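Nucleoside-diphosphate sugar epimerase (SulA family) (PDB 3OH8) probably acts as a nucleoside-diphosphate sugar epimerase, an isomerase whose NAD-dependent epimerase/dehydratase region is built on a Rossmann-type fold. Local coordinates at residues E181-P184 against G185-F188; A418-N422 against L423-F427. All coordinates share one frame; numbering follows the deposited sequence.

Interaction 1. Residues E181-P184 against G185-F188; sequences EPKP and GKRF
The backbone folds back between Lys183 and Lys186 in a type II beta turn, with Pro184 and Gly185 at its two corners and the N-H of Lys186 bonded to the O of Lys183 at 2.7 Å. The pyrrolidine ring of Pro184 holds phi in the range the first corner needs. Gly185 has a positive phi, 84°, at which a CB would be jammed against the carbonyl O of Pro184, so glycine fits the second corner. From the two ends of the turn the lysines run side by side in the same direction. Their first torsions nearly match (chi1 -57° in Lys183, -59° in Lys186), each setting CG opposite the carbonyl carbon, and both chains are extended beyond it. The flanks meet two atoms out of step: Lys183 CB lies 3.8 Å from Lys186 CD, and farther out Lys183 CD lies 3.9 Å from Lys186 NZ. The inner part of the Lys186 chain also lies along the Lys183 backbone, its CB 3.1 Å from Lys183 O and its CD 3.4 Å from Lys183 N. The two ammonium groups end up 4.6 Å apart, NZ of Lys183 to NZ of Lys186, like charges not in contact. Arg156 adds a third positive charge near Lys186 NZ and also bonds Glu181 O. Pro182 packs more loosely, its CB 4.3 Å from Lys186 CB. Beyond the turn, Arg187 makes backbone bonds with Gln176 and Val178, while its guanidinium reaches the carbonyls of Leu198 and Asp200. The arrangement is a surface Pro-Gly type II turn leading into the short strand 187-188, which pairs in parallel with strand 173-178 at this part of the Rossmann-type sheet.

Interaction 2. Residues A418-N422 against L423-F427; sequences AALEN and LSHTF
Chi1 of -70° in Leu420, which turns CG opposite the carbonyl carbon, and of -174° in His425, which swings the imidazole opposite the backbone N, aim the two side chains the same way, flank to flank. They meet CB to CB at 3.7 Å, and Leu420 CD2 lies over one face of the imidazole, 4.1 Å from His425 CG. The other methyl, Leu420 CD1, approaches Phe427 CZ obliquely at 4.1 Å, the two side chains crossing at about a right angle. The backbone beneath is a Schellman motif at the C-terminal end of the helix. Ser424 takes a positive phi of 68°; its N bonds Glu421 O at 3.0 Å, and His425 N makes a nearly straight bond of 2.9 Å to Leu420 O. Leu420 and His425 occupy the two positions whose side chains commonly pack in a Schellman motif; here His425 meets Leu420 with its CB and ring face. Leu423 N adds two weak bonds, to the O atoms of Ala419 and Leu420, and Leu423 CG sits 3.3 Å from Ala419 O. Within the departing chain, the edge of the imidazole is set over the phenyl ring, His425 CD2 standing 3.7 Å above the centre of the Phe427 ring. His425 ND1 is bonded to Arg351 NH1, which helps fix the imidazole's rotation, while Ile348 of the same helix, 342-354, touches both Leu420 and His425.

Both contacts are local, made within one continuous stretch of chain: a turn in interaction 1, a helix end in interaction 2. Both lie near the surface, with centres about 36 Å apart. Interaction 1 lies in the NAD-dependent epimerase/dehydratase range, in the connection between two parallel strands; interaction 2 lies in the DUF1731 range. Each uses a positive phi, on glycine in the first and on serine in the second. Their chemistry follows their setting. None of the touching residues of 181-188 is buried, and the aliphatic parts of two lysines carry the packing; 418-427 has one buried leucine, which with two aromatic rings faces helix 342-354 and neighbouring elements.

Interaction 1. Residues E181-P184 against G185-F188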
loop_
_atom_site.group_PDB
_atom_site.type_symbol
_atom_site.label_atom_id
_atom_site.label_comp_id
_atom_site.label_asym_id
_atom_site.label_seq_id
_atom_site.Cartn_x
_atom_site.Cartn_y
_atom_site.Cartn_z
ATOM N N GLU A 181 -11.228 16.825 -12.660
ATOM C CA GLU A 181 -10.637 17.665 -11.630
ATOM C C GLU A 181 -9.128 17.484 -11.536
ATOM O O GLU A 181 -8.607 17.189 -10.465
ATOM C CB GLU A 181 -11.294 17.348 -10.283
ATOM C CG GLU A 181 -12.821 17.434 -10.362
ATOM C CD GLU A 181 -13.514 17.036 -9.076
ATOM O OE1 GLU A 181 -14.410 17.784 -8.634
ATOM O OE2 GLU A 181 -13.159 15.982 -8.508
ATOM N N PRO A 182 -8.417 17.653 -12.662
ATOM C CA PRO A 182 -6.953 17.525 -12.605
ATOM C C PRO A 182 -6.300 18.656 -11.811
ATOM O O PRO A 182 -6.662 19.821 -11.973
ATOM C CB PRO A 182 -6.539 17.634 -14.076
ATOM C CG PRO A 182 -7.669 18.388 -14.733
ATOM C CD PRO A 182 -8.896 17.883 -14.038
ATOM N N LYS A 183 -5.348 18.313 -10.958
ATOM C CA LYS A 183 -4.580 19.317 -10.240
ATOM C C LYS A 183 -3.316 19.659 -11.037
ATOM O O LYS A 183 -2.941 18.928 -11.958
ATOM C CB LYS A 183 -4.244 18.804 -8.844
ATOM C CG LYS A 183 -5.485 18.424 -8.043
ATOM C CD LYS A 183 -5.125 17.839 -6.687
ATOM C CE LYS A 183 -6.376 17.445 -5.907
ATOM N NZ LYS A 183 -6.048 16.945 -4.538
ATOM N N PRO A 184 -2.658 20.777 -10.701
ATOM C CA PRO A 184 -1.459 21.165 -11.453
ATOM C C PRO A 184 -0.459 20.013 -11.472
ATOM O O PRO A 184 -0.283 19.363 -10.447
ATOM C CB PRO A 184 -0.901 22.335 -10.634
ATOM C CG PRO A 184 -2.099 22.911 -9.944
ATOM C CD PRO A 184 -3.033 21.770 -9.679
ATOM N N GLY A 185 0.169 19.758 -12.617
ATOM C CA GLY A 185 1.093 18.643 -12.740
ATOM C C GLY A 185 0.388 17.328 -13.054
ATOM O O GLY A 185 1.040 16.345 -13.414
ATOM N N LYS A 186 -0.936 17.297 -12.894
ATOM C CA LYS A 186 -1.722 16.137 -13.332
ATOM C C LYS A 186 -2.190 16.345 -14.768
ATOM O O LYS A 186 -2.210 17.482 -15.258
ATOM C CB LYS A 186 -2.940 15.913 -12.431
ATOM C CG LYS A 186 -2.610 15.678 -10.963
ATOM C CD LYS A 186 -3.876 15.310 -10.164
ATOM C CE LYS A 186 -3.418 14.686 -8.841
ATOM N NZ LYS A 186 -4.542 14.187 -7.961
ATOM N N ARG A 187 -2.584 15.256 -15.433
ATOM C CA ARG A 187 -3.044 15.340 -16.813
ATOM C C ARG A 187 -4.422 14.728 -17.011
ATOM O O ARG A 187 -4.712 13.642 -16.507
ATOM C CB ARG A 187 -2.042 14.678 -17.744
ATOM C CG ARG A 187 -0.728 15.410 -17.789
ATOM C CD ARG A 187 0.284 14.693 -18.636
ATOM N NE ARG A 187 1.594 15.320 -18.499
ATOM C CZ ARG A 187 2.703 14.845 -19.047
ATOM N NH1 ARG A 187 2.659 13.725 -19.768
ATOM N NH2 ARG A 187 3.852 15.482 -18.864
ATOM N N PHE A 188 -5.264 15.440 -17.756
ATOM C CA PHE A 188 -6.602 14.980 -18.054
ATOM C C PHE A 188 -6.579 13.797 -19.016
ATOM O O PHE A 188 -6.000 13.858 -20.111
ATOM C CB PHE A 188 -7.451 16.122 -18.639
ATOM C CG PHE A 188 -8.846 15.712 -18.993
ATOM C CD1 PHE A 188 -9.816 15.599 -18.014
ATOM C CD2 PHE A 188 -9.192 15.431 -20.310
ATOM C CE1 PHE A 188 -11.116 15.220 -18.338
ATOM C CE2 PHE A 188 -10.490 15.040 -20.637
ATOM C CZ PHE A 188 -11.449 14.935 -19.655
#

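Interaction 2. Residues A418-N422 against L423-F427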
loop_
_atom_site.group_PDB
_atom_site.type_symbol
_atom_site.label_atom_id
_atom_site.label_comp_id
_atom_site.label_asym_id
_atom_site.label_seq_id
_atom_site.Cartn_x
_atom_site.Cartn_y
_atom_site.Cartn_z
ATOM N N ALA A 418 3.568 -18.243 -9.195
ATOM C CA ALA A 418 4.695 -19.069 -9.633
ATOM C C ALA A 418 5.836 -18.242 -10.223
ATOM O O ALA A 418 7.010 -18.486 -9.930
ATOM C CB ALA A 418 4.225 -20.124 -10.646
ATOM N N ALA A 419 5.483 -17.268 -11.054
ATOM C CA ALA A 419 6.475 -16.444 -11.720
ATOM C C ALA A 419 7.298 -15.640 -10.697
ATOM O O ALA A 419 8.519 -15.501 -10.830
ATOM C CB ALA A 419 5.794 -15.527 -12.716
ATOM N N LEU A 420 6.631 -15.115 -9.672
ATOM C CA LEU A 420 7.329 -14.353 -8.640
ATOM C C LEU A 420 8.217 -15.254 -7.771
ATOM O O LEU A 420 9.356 -14.906 -7.450
ATOM C CB LEU A 420 6.329 -13.580 -7.777
ATOM C CG LEU A 420 5.673 -12.413 -8.525
ATOM C CD1 LEU A 420 4.523 -11.828 -7.733
ATOM C CD2 LEU A 420 6.723 -11.351 -8.857
ATOM N N GLU A 421 7.690 -16.415 -7.393
ATOM C CA GLU A 421 8.464 -17.367 -6.602
ATOM C C GLU A 421 9.711 -17.802 -7.374
ATOM O O GLU A 421 10.774 -17.984 -6.783
ATOM C CB GLU A 421 7.615 -18.571 -6.202
ATOM C CG GLU A 421 6.559 -18.249 -5.147
ATOM C CD GLU A 421 5.514 -19.343 -5.000
ATOM O OE1 GLU A 421 5.256 -20.070 -5.985
ATOM O OE2 GLU A 421 4.937 -19.461 -3.900
ATOM N N ASN A 422 9.577 -17.949 -8.692
ATOM C CA ASN A 422 10.706 -18.327 -9.537
ATOM C C ASN A 422 11.779 -17.249 -9.568
ATOM O O ASN A 422 12.958 -17.546 -9.783
ATOM C CB ASN A 422 10.247 -18.633 -10.957
ATOM C CG ASN A 422 9.565 -19.985 -11.065
ATOM O OD1 ASN A 422 9.735 -20.846 -10.201
ATOM N ND2 ASN A 422 8.786 -20.176 -12.127
ATOM N N LEU A 423 11.357 -16.002 -9.365
ATOM C CA LEU A 423 12.270 -14.864 -9.300
ATOM C C LEU A 423 12.781 -14.619 -7.873
ATOM O O LEU A 423 13.564 -13.705 -7.641
ATOM C CB LEU A 423 11.586 -13.603 -9.847
ATOM C CG LEU A 423 11.179 -13.581 -11.325
ATOM C CD1 LEU A 423 10.230 -12.431 -11.631
ATOM C CD2 LEU A 423 12.395 -13.530 -12.239
ATOM N N SER A 424 12.337 -15.443 -6.925
ATOM C CA SER A 424 12.722 -15.295 -5.527
ATOM C C SER A 424 12.137 -14.029 -4.896
ATOM O O SER A 424 12.758 -13.413 -4.026
ATOM C CB SER A 424 14.251 -15.285 -5.388
ATOM O OG SER A 424 14.813 -16.516 -5.804
ATOM N N HIS A 425 10.951 -13.635 -5.343
ATOM C CA HIS A 425 10.276 -12.472 -4.773
ATOM C C HIS A 425 10.006 -12.691 -3.290
ATOM O O HIS A 425 9.577 -13.766 -2.878
ATOM C CB HIS A 425 8.960 -12.214 -5.524
ATOM C CG HIS A 425 8.257 -10.964 -5.106
ATOM N ND1 HIS A 425 8.677 -9.711 -5.494
ATOM C CD2 HIS A 425 7.152 -10.774 -4.344
ATOM C CE1 HIS A 425 7.867 -8.799 -4.985
ATOM N NE2 HIS A 425 6.938 -9.419 -4.278
ATOM N N THR A 426 10.242 -11.661 -2.488
ATOM C CA THR A 426 9.911 -11.693 -1.075
ATOM C C THR A 426 8.533 -11.063 -0.892
ATOM O O THR A 426 8.272 -9.970 -1.393
ATOM C CB THR A 426 10.964 -10.908 -0.249
ATOM O OG1 THR A 426 12.234 -11.580 -0.324
ATOM C CG2 THR A 426 10.542 -10.767 1.220
ATOM N N PHE A 427 7.645 -11.758 -0.186
ATOM C CA PHE A 427 6.332 -11.208 0.134
ATOM C C PHE A 427 6.351 -10.683 1.553
ATOM O O PHE A 427 6.949 -11.286 2.435
ATOM C CB PHE A 427 5.245 -12.279 0.025
ATOM C CG PHE A 427 4.934 -12.683 -1.379
ATOM C CD1 PHE A 427 5.663 -13.679 -1.999
ATOM C CD2 PHE A 427 3.909 -12.070 -2.078
ATOM C CE1 PHE A 427 5.379 -14.069 -3.297
ATOM C CE2 PHE A 427 3.619 -12.444 -3.385
ATOM C CZ PHE A 427 4.353 -13.444 -3.997
#